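Local atomic coordinates of molybdopterin biosynthesis protein MoaB (Sulfolobus tokodaii, PDB entry 3IWT), a protein that probably binds molybdopterin or a precursor of it during the biosynthesis of the molybdenum cofactor. Residues A[16-22]-A[54-60]; A[103-107]-A[146-150]; A[64-70]-A[98-103]; A[38-42]-A[152-157]. Residue numbers count along the deposited sequence, not the author numbering.

Interaction 1: A[16-22]-A[54-60]; sequences LNFYVIT and HKIIGYS
Neighbouring parallel strands need not keep step, and 16-22 beside 54-60 is a worked case. Both run extended from residues 17 and 55; their short axes approach to 4.6 Å and cross at -46°. Asn17 lies opposite Lys55, Phe18 opposite Ile56, Val20 opposite Tyr59 and Ile21 opposite Ser60.

The backbone ladder alternates across the pair: Lys55 N to Leu16 O 3.0 Å, Phe18 N to Lys55 O 2.8 Å, Ile57 N to Phe18 O 2.9 Å, Val20 N to Gly58 O 3.0 Å, Ser60 N to Val20 O 3.1 Å, Thr22 N to Ser60 O 2.8 Å. Ile57 is the extra residue of a beta bulge, its psi falling to -4° before Gly58 extends again. At the start, Leu16 N donates to His54 ND1 (3.1 Å).

The strands close a beta-alpha-beta crossover through helix 40-51, with 54-60 on the outermost strand of the sheet within the chain.

Beside the bulge, Tyr19 (chi1 t) lays its ring over Gly58, whose CA is 4.0 Å from the ring centroid, a CH-pi contact; a CB there would clash with Tyr19 CE1. Water 1 links Tyr19 OH (2.6 Å) to Ser60 OG (2.9 Å).

Apolar packing gathers on the face toward helix 40-51: Phe18 CB to Ile56 CD1 4.1 Å, Val20 CB to Tyr59 CD1 4.1 Å. Tyr59 OH and Thr22 OG1 both hydrogen-bond Asp39.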
loop_
_atom_site.group_PDB
_atom_site.type_symbol
_atom_site.label_atom_id
_atom_site.label_comp_id
_atom_site.label_asym_id
_atom_site.label_seq_id
_atom_site.Cartn_x
_atom_site.Cartn_y
_atom_site.Cartn_z
ATOM N N LEU A 16 -18.265 29.887 4.509
ATOM C CA LEU A 16 -18.262 28.537 3.937
ATOM C C LEU A 16 -19.392 27.709 4.547
ATOM O O LEU A 16 -19.847 27.978 5.657
ATOM C CB LEU A 16 -16.904 27.868 4.163
ATOM C CG LEU A 16 -15.694 28.510 3.473
ATOM C CD1 LEU A 16 -14.409 27.908 4.033
ATOM C CD2 LEU A 16 -15.776 28.379 1.938
ATOM N N ASN A 17 -19.847 26.712 3.797
ATOM C CA ASN A 17 -20.921 25.796 4.211
ATOM C C ASN A 17 -20.365 24.474 4.774
ATOM O O ASN A 17 -19.593 23.753 4.105
ATOM C CB ASN A 17 -21.829 25.478 3.035
ATOM C CG ASN A 17 -22.531 26.698 2.451
ATOM O OD1 ASN A 17 -22.719 26.781 1.234
ATOM N ND2 ASN A 17 -22.974 27.588 3.289
ATOM N N PHE A 18 -20.778 24.141 5.988
ATOM C CA PHE A 18 -20.250 22.981 6.718
ATOM C C PHE A 18 -21.362 21.975 6.960
ATOM O O PHE A 18 -22.510 22.359 7.205
ATOM C CB PHE A 18 -19.671 23.414 8.068
ATOM C CG PHE A 18 -18.363 24.143 7.968
ATOM C CD1 PHE A 18 -18.327 25.437 7.514
ATOM C CD2 PHE A 18 -17.161 23.506 8.304
ATOM C CE1 PHE A 18 -17.140 26.137 7.422
ATOM C CE2 PHE A 18 -15.946 24.202 8.221
ATOM C CZ PHE A 18 -15.943 25.513 7.750
ATOM N N TYR A 19 -21.008 20.688 6.894
ATOM C CA TYR A 19 -21.884 19.604 7.300
ATOM C C TYR A 19 -21.221 18.887 8.481
ATOM O O TYR A 19 -20.034 18.530 8.416
ATOM C CB TYR A 19 -22.070 18.629 6.141
ATOM C CG TYR A 19 -23.207 17.661 6.291
ATOM C CD1 TYR A 19 -24.327 17.760 5.472
ATOM C CD2 TYR A 19 -23.157 16.634 7.218
ATOM C CE1 TYR A 19 -25.363 16.847 5.557
ATOM C CE2 TYR A 19 -24.197 15.745 7.347
ATOM C CZ TYR A 19 -25.298 15.851 6.504
ATOM O OH TYR A 19 -26.312 14.941 6.594
ATOM N N VAL A 20 -21.991 18.655 9.543
ATOM C CA VAL A 20 -21.424 18.138 10.792
ATOM C C VAL A 20 -21.931 16.714 11.030
ATOM O O VAL A 20 -23.134 16.473 10.978
ATOM C CB VAL A 20 -21.768 19.026 12.010
ATOM C CG1 VAL A 20 -21.149 18.473 13.307
ATOM C CG2 VAL A 20 -21.287 20.461 11.779
ATOM N N ILE A 21 -21.022 15.794 11.325
ATOM C CA ILE A 21 -21.408 14.398 11.556
ATOM C C ILE A 21 -20.925 13.930 12.922
ATOM O O ILE A 21 -19.723 13.978 13.230
ATOM C CB ILE A 21 -20.868 13.456 10.459
ATOM C CG1 ILE A 21 -21.312 13.903 9.064
ATOM C CG2 ILE A 21 -21.285 11.973 10.728
ATOM C CD1 ILE A 21 -20.661 13.080 7.927
ATOM N N THR A 22 -21.843 13.471 13.756
ATOM C CA THR A 22 -21.449 12.963 15.074
ATOM C C THR A 22 -21.461 11.449 15.012
ATOM O O THR A 22 -22.446 10.865 14.601
ATOM C CB THR A 22 -22.368 13.513 16.188
ATOM O OG1 THR A 22 -22.156 14.919 16.281
ATOM C CG2 THR A 22 -22.068 12.842 17.546
ATOM N N HIS A 54 -19.512 31.295 9.343
ATOM C CA HIS A 54 -19.843 30.169 8.470
ATOM C C HIS A 54 -21.267 29.674 8.701
ATOM O O HIS A 54 -21.935 30.071 9.658
ATOM C CB HIS A 54 -18.845 29.033 8.714
ATOM C CG HIS A 54 -17.431 29.445 8.494
ATOM N ND1 HIS A 54 -16.995 29.982 7.302
ATOM C CD2 HIS A 54 -16.358 29.427 9.320
ATOM C CE1 HIS A 54 -15.710 30.265 7.396
ATOM N NE2 HIS A 54 -15.303 29.954 8.619
ATOM N N LYS A 55 -21.711 28.780 7.831
ATOM C CA LYS A 55 -23.057 28.222 7.869
ATOM C C LYS A 55 -23.044 26.713 8.089
ATOM O O LYS A 55 -22.130 26.004 7.603
ATOM C CB LYS A 55 -23.778 28.515 6.554
ATOM C CG LYS A 55 -23.835 29.982 6.155
ATOM C CD LYS A 55 -24.583 30.787 7.184
ATOM C CE LYS A 55 -24.962 32.175 6.670
ATOM N NZ LYS A 55 -25.855 32.874 7.660
ATOM N N ILE A 56 -24.037 26.211 8.825
ATOM C CA ILE A 56 -24.215 24.759 8.972
ATOM C C ILE A 56 -25.352 24.385 8.059
ATOM O O ILE A 56 -26.483 24.857 8.246
ATOM C CB ILE A 56 -24.580 24.339 10.424
ATOM C CG1 ILE A 56 -23.569 24.896 11.440
ATOM C CG2 ILE A 56 -24.729 22.804 10.516
ATOM C CD1 ILE A 56 -22.096 24.694 11.110
ATOM N N ILE A 57 -25.083 23.588 7.036
ATOM C CA ILE A 57 -26.155 23.230 6.153
ATOM C C ILE A 57 -26.663 21.813 6.319
ATOM O O ILE A 57 -27.643 21.454 5.701
ATOM C CB ILE A 57 -25.886 23.632 4.689
ATOM C CG1 ILE A 57 -24.696 22.906 4.091
ATOM C CG2 ILE A 57 -25.773 25.187 4.601
ATOM C CD1 ILE A 57 -24.737 23.006 2.564
ATOM N N GLY A 58 -26.040 21.021 7.190
ATOM C CA GLY A 58 -26.615 19.747 7.553
ATOM C C GLY A 58 -25.915 19.090 8.715
ATOM O O GLY A 58 -24.826 19.519 9.116
ATOM N N TYR A 59 -26.565 18.072 9.267
ATOM C CA TYR A 59 -26.061 17.357 10.449
ATOM C C TYR A 59 -26.614 15.952 10.474
ATOM O O TYR A 59 -27.768 15.729 10.089
ATOM C CB TYR A 59 -26.487 18.090 11.724
ATOM C CG TYR A 59 -26.297 17.311 13.033
ATOM C CD1 TYR A 59 -25.029 17.127 13.592
ATOM C CD2 TYR A 59 -27.400 16.816 13.737
ATOM C CE1 TYR A 59 -24.853 16.425 14.788
ATOM C CE2 TYR A 59 -27.235 16.123 14.951
ATOM C CZ TYR A 59 -25.963 15.928 15.464
ATOM O OH TYR A 59 -25.824 15.254 16.670
ATOM N N SER A 60 -25.804 14.999 10.914
ATOM C CA SER A 60 -26.280 13.647 11.108
ATOM C C SER A 60 -25.578 12.984 12.287
ATOM O O SER A 60 -24.468 13.385 12.680
ATOM C CB SER A 60 -26.103 12.821 9.833
ATOM O OG SER A 60 -24.740 12.723 9.484
HETATM O O HOH W 1 -25.124 12.641 6.629
#

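Interaction 2: A[103-107]-A[146-150]; sequences IRKLF and IVYLL
A chain leaving a short helix can still pack on a sheet if the right side chains turn inward, as 103-107 does against strand 146-150. The backbones stay well apart, with CA-CA distances of 8.4 Å for both Ile103-Leu149 and Phe107-Val147, so the contact is made almost wholly by side chains. Val147 (t) and Leu149 (mt), alternate residues of the extended strand, point toward 103-107.

Ile103, the last helical residue, directs its CB at the strand in an m,m rotamer: CG2 meets Leu149 CD2 at 3.9 Å and, more loosely, Val147 CG1 at 4.5 Å. Arg104 contributes mainly backbone, its N 4.4 Å from Leu149 CD1, while its guanidinium leads off to a salt bridge with Glu112 of a neighbouring subunit. Residues 104-106 keep helical phi/psi, and Leu106 N hydrogen-bonds Ile103 O at 2.8 Å. Lys105 and Leu106 face out of this contact; Leu106 meets Leu106 of another neighbouring subunit. Phe107 then turns extended (-61/135) and, with chi1 m and chi2 -25°, swings its ring back: CE1 lies 3.8 Å from Val147 CB and CZ 4.0 Å from Leu149 CD1.

Phe73 of helix 66-77 also packs on Ile103, Val147 and Leu149. On the other side of the strand, Ile146, Tyr148 and Leu150 meet helix 154-176. A central strand covered on both faces in this way is characteristic of a three-layer alpha/beta/alpha sandwich, the fold of the MogA/MoaB family.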
loop_
_atom_site.group_PDB
_atom_site.type_symbol
_atom_site.label_atom_id
_atom_site.label_comp_id
_atom_site.label_asym_id
_atom_site.label_seq_id
_atom_site.Cartn_x
_atom_site.Cartn_y
_atom_site.Cartn_z
ATOM N N ILE A 103 -13.136 6.152 6.452
ATOM C CA ILE A 103 -13.218 7.316 5.570
ATOM C C ILE A 103 -11.921 7.722 4.891
ATOM O O ILE A 103 -11.933 8.211 3.754
ATOM C CB ILE A 103 -13.858 8.523 6.328
ATOM C CG1 ILE A 103 -15.267 8.129 6.788
ATOM C CG2 ILE A 103 -13.847 9.821 5.490
ATOM C CD1 ILE A 103 -16.260 7.761 5.683
ATOM N N ARG A 104 -10.791 7.534 5.577
ATOM C CA ARG A 104 -9.528 8.055 5.080
ATOM C C ARG A 104 -9.195 7.487 3.725
ATOM O O ARG A 104 -8.608 8.166 2.885
ATOM C CB ARG A 104 -8.379 7.808 6.103
ATOM C CG ARG A 104 -7.061 8.444 5.716
ATOM C CD ARG A 104 -6.098 8.408 6.893
ATOM N NE ARG A 104 -5.847 7.032 7.255
ATOM C CZ ARG A 104 -5.117 6.685 8.323
ATOM N NH1 ARG A 104 -4.599 7.604 9.097
ATOM N NH2 ARG A 104 -4.916 5.420 8.591
ATOM N N LYS A 105 -9.642 6.259 3.483
ATOM C CA LYS A 105 -9.436 5.572 2.239
ATOM C C LYS A 105 -10.083 6.261 1.051
ATOM O O LYS A 105 -9.594 6.109 -0.088
ATOM C CB LYS A 105 -10.010 4.128 2.312
ATOM C CG LYS A 105 -9.057 3.173 2.876
ATOM C CD LYS A 105 -9.603 1.765 2.909
ATOM C CE LYS A 105 -9.609 1.208 4.344
ATOM N NZ LYS A 105 -10.868 0.333 4.533
ATOM N N LEU A 106 -11.166 6.989 1.315
ATOM C CA LEU A 106 -11.955 7.642 0.291
ATOM C C LEU A 106 -11.401 8.979 -0.206
ATOM O O LEU A 106 -11.885 9.536 -1.202
ATOM C CB LEU A 106 -13.364 7.870 0.798
ATOM C CG LEU A 106 -14.043 6.631 1.413
ATOM C CD1 LEU A 106 -15.482 7.054 1.685
ATOM C CD2 LEU A 106 -13.973 5.383 0.568
ATOM N N PHE A 107 -10.420 9.509 0.500
ATOM C CA PHE A 107 -9.838 10.790 0.138
ATOM C C PHE A 107 -9.224 10.698 -1.253
ATOM O O PHE A 107 -8.547 9.716 -1.577
ATOM C CB PHE A 107 -8.764 11.221 1.172
ATOM C CG PHE A 107 -9.290 11.486 2.567
ATOM C CD1 PHE A 107 -10.600 11.859 2.799
ATOM C CD2 PHE A 107 -8.418 11.431 3.672
ATOM C CE1 PHE A 107 -11.071 12.142 4.089
ATOM C CE2 PHE A 107 -8.887 11.737 4.991
ATOM C CZ PHE A 107 -10.215 12.080 5.177
ATOM N N ILE A 146 -13.431 19.604 1.558
ATOM C CA ILE A 146 -12.463 19.269 2.583
ATOM C C ILE A 146 -13.197 18.436 3.643
ATOM O O ILE A 146 -14.385 18.644 3.914
ATOM C CB ILE A 146 -11.880 20.541 3.244
ATOM C CG1 ILE A 146 -11.366 21.530 2.178
ATOM C CG2 ILE A 146 -10.775 20.178 4.269
ATOM C CD1 ILE A 146 -10.469 20.914 1.073
ATOM N N VAL A 147 -12.488 17.483 4.232
ATOM C CA VAL A 147 -13.070 16.632 5.247
ATOM C C VAL A 147 -12.128 16.593 6.443
ATOM O O VAL A 147 -10.936 16.355 6.262
ATOM C CB VAL A 147 -13.288 15.190 4.727
ATOM C CG1 VAL A 147 -13.831 14.295 5.856
ATOM C CG2 VAL A 147 -14.202 15.166 3.443
ATOM N N TYR A 148 -12.665 16.836 7.644
ATOM C CA TYR A 148 -11.898 16.748 8.885
ATOM C C TYR A 148 -12.541 15.679 9.755
ATOM O O TYR A 148 -13.737 15.744 10.044
ATOM C CB TYR A 148 -11.862 18.070 9.640
ATOM C CG TYR A 148 -11.111 19.208 8.968
ATOM C CD1 TYR A 148 -9.745 19.353 9.134
ATOM C CD2 TYR A 148 -11.788 20.176 8.203
ATOM C CE1 TYR A 148 -9.060 20.418 8.532
ATOM C CE2 TYR A 148 -11.111 21.216 7.588
ATOM C CZ TYR A 148 -9.750 21.358 7.775
ATOM O OH TYR A 148 -9.087 22.418 7.175
ATOM N N LEU A 149 -11.739 14.692 10.151
ATOM C CA LEU A 149 -12.172 13.632 11.034
ATOM C C LEU A 149 -11.590 13.882 12.412
ATOM O O LEU A 149 -10.404 13.651 12.657
ATOM C CB LEU A 149 -11.707 12.264 10.506
ATOM C CG LEU A 149 -11.987 11.909 9.046
ATOM C CD1 LEU A 149 -11.372 10.508 8.698
ATOM C CD2 LEU A 149 -13.513 11.983 8.734
ATOM N N LEU A 150 -12.431 14.362 13.324
ATOM C CA LEU A 150 -11.982 14.788 14.642
ATOM C C LEU A 150 -12.314 13.793 15.757
ATOM O O LEU A 150 -13.239 13.009 15.623
ATOM C CB LEU A 150 -12.583 16.148 14.984
ATOM C CG LEU A 150 -12.360 17.286 13.972
ATOM C CD1 LEU A 150 -12.986 18.660 14.492
ATOM C CD2 LEU A 150 -10.821 17.408 13.605
#

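Interaction 3: A[64-70]-A[98-103]; sequences DDKIKIL and ITVETI
Two helices on one face of an alpha/beta/alpha sandwich can pack by interlocking side chains, as helix 66-70 and helix 99-103 do. Their short axes come within 9.9 Å and cross at -64°, the nearest CA pairs being Lys66-Thr102 at 6.3 Å and Asp64-Ile98 at 6.6 Å.

Ile69 (mt) is the main bump on the first helix. It fills a hollow walled by Ile98, Thr99, Thr102 and Ile103: CD1 is 3.9 Å from Ile98 CG1, and CG2 is 3.9 Å from both Thr102 CG2 and Ile103 CD1. Thr102 returns the fit, its methyl CG2 settling among Lys66 O (3.9 Å), Ile69 CG2 and Leu70 CD2 (3.6 Å), while its OG1 turns back to donate to Ile98 O at 2.7 Å. Ile98 (pt) pushes CD1 against the start of helix 66-70, 3.5 Å from Lys66 N. Asp65 caps that helix, OD2 accepting from Lys68 N at 3.0 Å. Lys66, fully extended, runs on to Asp108 and Leu106 O of a neighbouring subunit.

Thr99 OG1 also hydrogen-bonds Gly89 O. Beside the apolar fit, water 2 bridges the two segments, donating to Asp64 OD1 at 2.8 Å and to Thr99 OG1 at 3.0 Å while accepting from Ile98 N at 2.9 Å.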
loop_
_atom_site.group_PDB
_atom_site.type_symbol
_atom_site.label_atom_id
_atom_site.label_comp_id
_atom_site.label_asym_id
_atom_site.label_seq_id
_atom_site.Cartn_x
_atom_site.Cartn_y
_atom_site.Cartn_z
ATOM N N ASP A 64 -20.896 3.661 15.587
ATOM C CA ASP A 64 -19.646 3.088 15.066
ATOM C C ASP A 64 -19.917 1.880 14.163
ATOM O O ASP A 64 -19.581 0.741 14.493
ATOM C CB ASP A 64 -18.724 2.628 16.213
ATOM C CG ASP A 64 -18.265 3.759 17.101
ATOM O OD1 ASP A 64 -17.958 4.858 16.595
ATOM O OD2 ASP A 64 -18.177 3.518 18.324
ATOM N N ASP A 65 -20.498 2.140 13.004
ATOM C CA ASP A 65 -20.876 1.087 12.062
ATOM C C ASP A 65 -20.415 1.553 10.700
ATOM O O ASP A 65 -20.742 2.687 10.301
ATOM C CB ASP A 65 -22.383 0.869 12.073
ATOM C CG ASP A 65 -22.833 -0.115 10.995
ATOM O OD1 ASP A 65 -22.707 -1.316 11.200
ATOM O OD2 ASP A 65 -23.276 0.310 9.925
ATOM N N LYS A 66 -19.648 0.701 10.010
ATOM C CA LYS A 66 -18.973 1.078 8.760
ATOM C C LYS A 66 -19.970 1.615 7.733
ATOM O O LYS A 66 -19.783 2.687 7.179
ATOM C CB LYS A 66 -18.178 -0.120 8.200
ATOM C CG LYS A 66 -17.571 0.098 6.819
ATOM C CD LYS A 66 -16.583 -0.985 6.389
ATOM C CE LYS A 66 -16.098 -0.728 4.951
ATOM N NZ LYS A 66 -15.023 -1.673 4.517
ATOM N N ILE A 67 -21.017 0.842 7.468
ATOM C CA ILE A 67 -22.012 1.204 6.450
ATOM C C ILE A 67 -22.729 2.491 6.805
ATOM O O ILE A 67 -22.920 3.353 5.947
ATOM C CB ILE A 67 -23.064 0.085 6.219
ATOM C CG1 ILE A 67 -22.402 -1.192 5.700
ATOM C CG2 ILE A 67 -24.132 0.540 5.222
ATOM C CD1 ILE A 67 -21.717 -1.028 4.392
ATOM N N LYS A 68 -23.134 2.630 8.067
ATOM C CA LYS A 68 -23.806 3.850 8.511
ATOM C C LYS A 68 -22.922 5.094 8.423
ATOM O O LYS A 68 -23.396 6.175 8.102
ATOM C CB LYS A 68 -24.395 3.674 9.913
ATOM C CG LYS A 68 -25.617 2.732 9.931
ATOM C CD LYS A 68 -26.152 2.609 11.329
ATOM C CE LYS A 68 -27.558 2.116 11.391
ATOM N NZ LYS A 68 -27.794 0.858 10.729
ATOM N N ILE A 69 -21.629 4.921 8.679
ATOM C CA ILE A 69 -20.678 6.018 8.612
ATOM C C ILE A 69 -20.446 6.397 7.148
ATOM O O ILE A 69 -20.497 7.582 6.793
ATOM C CB ILE A 69 -19.338 5.636 9.291
ATOM C CG1 ILE A 69 -19.459 5.637 10.822
ATOM C CG2 ILE A 69 -18.213 6.583 8.854
ATOM C CD1 ILE A 69 -18.206 4.991 11.510
ATOM N N LEU A 70 -20.281 5.395 6.277
ATOM C CA LEU A 70 -20.169 5.671 4.840
ATOM C C LEU A 70 -21.390 6.422 4.296
ATOM O O LEU A 70 -21.247 7.405 3.576
ATOM C CB LEU A 70 -19.971 4.373 4.039
ATOM C CG LEU A 70 -18.671 3.580 4.188
ATOM C CD1 LEU A 70 -18.805 2.161 3.528
ATOM C CD2 LEU A 70 -17.481 4.390 3.609
ATOM N N ILE A 98 -13.624 3.186 14.333
ATOM C CA ILE A 98 -13.390 2.809 12.933
ATOM C C ILE A 98 -13.533 3.978 11.916
ATOM O O ILE A 98 -13.488 3.769 10.701
ATOM C CB ILE A 98 -14.320 1.639 12.520
ATOM C CG1 ILE A 98 -15.805 2.049 12.581
ATOM C CG2 ILE A 98 -14.059 0.370 13.347
ATOM C CD1 ILE A 98 -16.680 1.102 11.744
ATOM N N THR A 99 -13.649 5.200 12.406
ATOM C CA THR A 99 -13.934 6.350 11.546
ATOM C C THR A 99 -12.821 6.578 10.510
ATOM O O THR A 99 -13.089 6.714 9.308
ATOM C CB THR A 99 -14.100 7.622 12.386
ATOM O OG1 THR A 99 -15.192 7.473 13.311
ATOM C CG2 THR A 99 -14.342 8.848 11.485
ATOM N N VAL A 100 -11.574 6.568 10.972
ATOM C CA VAL A 100 -10.407 6.829 10.108
ATOM C C VAL A 100 -10.206 5.715 9.085
ATOM O O VAL A 100 -9.963 5.969 7.921
ATOM C CB VAL A 100 -9.115 7.076 10.944
ATOM C CG1 VAL A 100 -7.907 7.269 10.035
ATOM C CG2 VAL A 100 -9.326 8.320 11.851
ATOM N N GLU A 101 -10.355 4.484 9.531
ATOM C CA GLU A 101 -10.180 3.332 8.689
ATOM C C GLU A 101 -11.294 3.245 7.647
ATOM O O GLU A 101 -11.113 2.686 6.561
ATOM C CB GLU A 101 -10.195 2.071 9.539
ATOM C CG GLU A 101 -9.019 1.938 10.498
ATOM C CD GLU A 101 -9.015 2.957 11.633
ATOM O OE1 GLU A 101 -10.104 3.328 12.185
ATOM O OE2 GLU A 101 -7.882 3.394 11.971
ATOM N N THR A 102 -12.462 3.788 7.976
ATOM C CA THR A 102 -13.580 3.801 7.065
ATOM C C THR A 102 -13.448 4.933 6.013
ATOM O O THR A 102 -13.653 4.699 4.817
ATOM C CB THR A 102 -14.916 3.933 7.838
ATOM O OG1 THR A 102 -15.039 2.825 8.733
ATOM C CG2 THR A 102 -16.099 3.980 6.883
ATOM N N ILE A 103 -13.136 6.152 6.452
ATOM C CA ILE A 103 -13.218 7.316 5.570
ATOM C C ILE A 103 -11.921 7.722 4.891
ATOM O O ILE A 103 -11.933 8.211 3.754
ATOM C CB ILE A 103 -13.858 8.523 6.328
ATOM C CG1 ILE A 103 -15.267 8.129 6.788
ATOM C CG2 ILE A 103 -13.847 9.821 5.490
ATOM C CD1 ILE A 103 -16.260 7.761 5.683
HETATM O O HOH W 2 -15.987 4.857 14.626
#

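Interaction 4: A[38-42]-A[152-157]; sequences VDESG and GSPDAV
Ser41, chi1 m, sets its hydroxyl against the start of the facing helix: OG donates to Gly152 O at 2.6 Å and touches the Pro154 ring, 3.6 Å from CG. Two helices thus begin side by side at the C-terminal ends of the parallel strands of an alpha/beta/alpha sandwich, 40-51 and 154-176, the second opened by a Gly-Ser-Pro turn after strand 145-150. In such folds binding pockets gather at this edge. A glycerol about 5 Å from the Ser153 side chain is probably from the crystallisation liquor, but such molecules often mark pockets, and this one may do so; a magnesium ion lies about 10 Å from the same side chain.

The approach is tight, with Ser41 and Pro154 CA atoms 4.6 Å apart. Proline has no amide hydrogen to offer, so Ser41 OG at 3.2 Å from Pro154 N is a packing contact, leaving the Gly152 carbonyl as the partner. Glu40 adds an apolar edge, CB to Pro154 CG 4.2 Å, while its carboxylate pairs with Arg27. One turn further along, Val157 (t) packs on Ser41, CG1 4.0 Å from Ser41 O and CG2 4.2 Å from Ser41 CB.

Each helix carries its own N-cap. Asp39, chi1 t, accepts from Gly42 N through OD1 at 2.9 Å, and its OD2 also meets Tyr59 and Thr22. Across the contact the matching cap is Ser153, whose OG accepts from Ala156 N at 3.2 Å.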
loop_
_atom_site.group_PDB
_atom_site.type_symbol
_atom_site.label_atom_id
_atom_site.label_comp_id
_atom_site.label_asym_id
_atom_site.label_seq_id
_atom_site.Cartn_x
_atom_site.Cartn_y
_atom_site.Cartn_z
ATOM N N VAL A 38 -27.520 14.718 24.556
ATOM C CA VAL A 38 -26.707 15.929 24.490
ATOM C C VAL A 38 -25.466 15.578 23.663
ATOM O O VAL A 38 -24.773 14.607 23.959
ATOM C CB VAL A 38 -26.323 16.438 25.896
ATOM C CG1 VAL A 38 -25.305 17.593 25.824
ATOM C CG2 VAL A 38 -27.592 16.849 26.668
ATOM N N ASP A 39 -25.233 16.359 22.613
ATOM C CA ASP A 39 -24.097 16.192 21.737
ATOM C C ASP A 39 -23.192 17.386 21.923
ATOM O O ASP A 39 -23.222 18.322 21.131
ATOM C CB ASP A 39 -24.576 16.081 20.280
ATOM C CG ASP A 39 -23.434 16.002 19.293
ATOM O OD1 ASP A 39 -22.283 15.800 19.723
ATOM O OD2 ASP A 39 -23.701 16.144 18.087
ATOM N N GLU A 40 -22.388 17.347 22.978
ATOM C CA GLU A 40 -21.554 18.472 23.367
ATOM C C GLU A 40 -20.576 18.843 22.241
ATOM O O GLU A 40 -20.417 20.004 21.886
ATOM C CB GLU A 40 -20.781 18.123 24.649
ATOM C CG GLU A 40 -21.667 17.796 25.885
ATOM C CD GLU A 40 -22.036 16.306 26.027
ATOM O OE1 GLU A 40 -21.923 15.541 25.053
ATOM O OE2 GLU A 40 -22.453 15.903 27.137
ATOM N N SER A 41 -19.913 17.832 21.688
ATOM C CA SER A 41 -18.921 18.071 20.642
ATOM C C SER A 41 -19.526 18.629 19.358
ATOM O O SER A 41 -18.975 19.550 18.773
ATOM C CB SER A 41 -18.174 16.789 20.314
ATOM O OG SER A 41 -17.333 16.466 21.407
ATOM N N GLY A 42 -20.634 18.057 18.909
ATOM C CA GLY A 42 -21.317 18.572 17.705
ATOM C C GLY A 42 -21.767 20.007 17.922
ATOM O O GLY A 42 -21.656 20.849 17.023
ATOM N N GLY A 152 -13.782 12.370 19.503
ATOM C CA GLY A 152 -15.049 12.517 20.234
ATOM C C GLY A 152 -15.037 13.587 21.320
ATOM O O GLY A 152 -16.044 14.237 21.555
ATOM N N SER A 153 -13.895 13.736 21.984
ATOM C CA SER A 153 -13.674 14.712 23.072
ATOM C C SER A 153 -14.013 16.172 22.700
ATOM O O SER A 153 -13.466 16.700 21.740
ATOM C CB SER A 153 -12.208 14.621 23.488
ATOM O OG SER A 153 -11.803 15.765 24.166
ATOM N N PRO A 154 -14.890 16.839 23.481
ATOM C CA PRO A 154 -15.190 18.275 23.278
ATOM C C PRO A 154 -13.961 19.197 23.294
ATOM O O PRO A 154 -13.888 20.132 22.504
ATOM C CB PRO A 154 -16.103 18.614 24.459
ATOM C CG PRO A 154 -16.710 17.314 24.844
ATOM C CD PRO A 154 -15.673 16.284 24.606
ATOM N N ASP A 155 -13.007 18.927 24.178
ATOM C CA ASP A 155 -11.813 19.758 24.276
ATOM C C ASP A 155 -10.967 19.584 23.011
ATOM O O ASP A 155 -10.398 20.542 22.499
ATOM C CB ASP A 155 -10.988 19.378 25.508
ATOM C CG ASP A 155 -11.550 19.936 26.821
ATOM O OD1 ASP A 155 -12.473 20.768 26.859
ATOM O OD2 ASP A 155 -11.014 19.533 27.855
ATOM N N ALA A 156 -10.901 18.348 22.496
ATOM C CA ALA A 156 -10.153 18.058 21.268
ATOM C C ALA A 156 -10.755 18.764 20.051
ATOM O O ALA A 156 -10.046 19.311 19.192
ATOM C CB ALA A 156 -10.083 16.513 21.018
ATOM N N VAL A 157 -12.075 18.710 19.947
ATOM C CA VAL A 157 -12.775 19.334 18.859
ATOM C C VAL A 157 -12.578 20.848 18.883
ATOM O O VAL A 157 -12.270 21.468 17.862
ATOM C CB VAL A 157 -14.268 18.926 18.904
ATOM C CG1 VAL A 157 -15.074 19.796 18.057
ATOM C CG2 VAL A 157 -14.452 17.435 18.495
#

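How the interactions relate
The chemistry of the four contacts follows the elements they join. Interaction 1, partly buried, is a backbone ladder involving the outermost strand within the chain. Interaction 2 is a buried, purely apolar contact reaching a more central strand of that sheet, and interaction 3, partly buried, extends it: the two share Ile103, join through Leu106 and Leu70, and both touch the same neighbouring subunit. Interaction 4, partly buried too, has one short hydrogen bond across it, with packing around Pro154 and Val157, between two separately capped helix starts; no other chain touches it or interaction 1. Asp39 ties these two together, meeting Thr22 OG1 and Tyr59 OH, while Leu150 of interaction 2 packs on Val157.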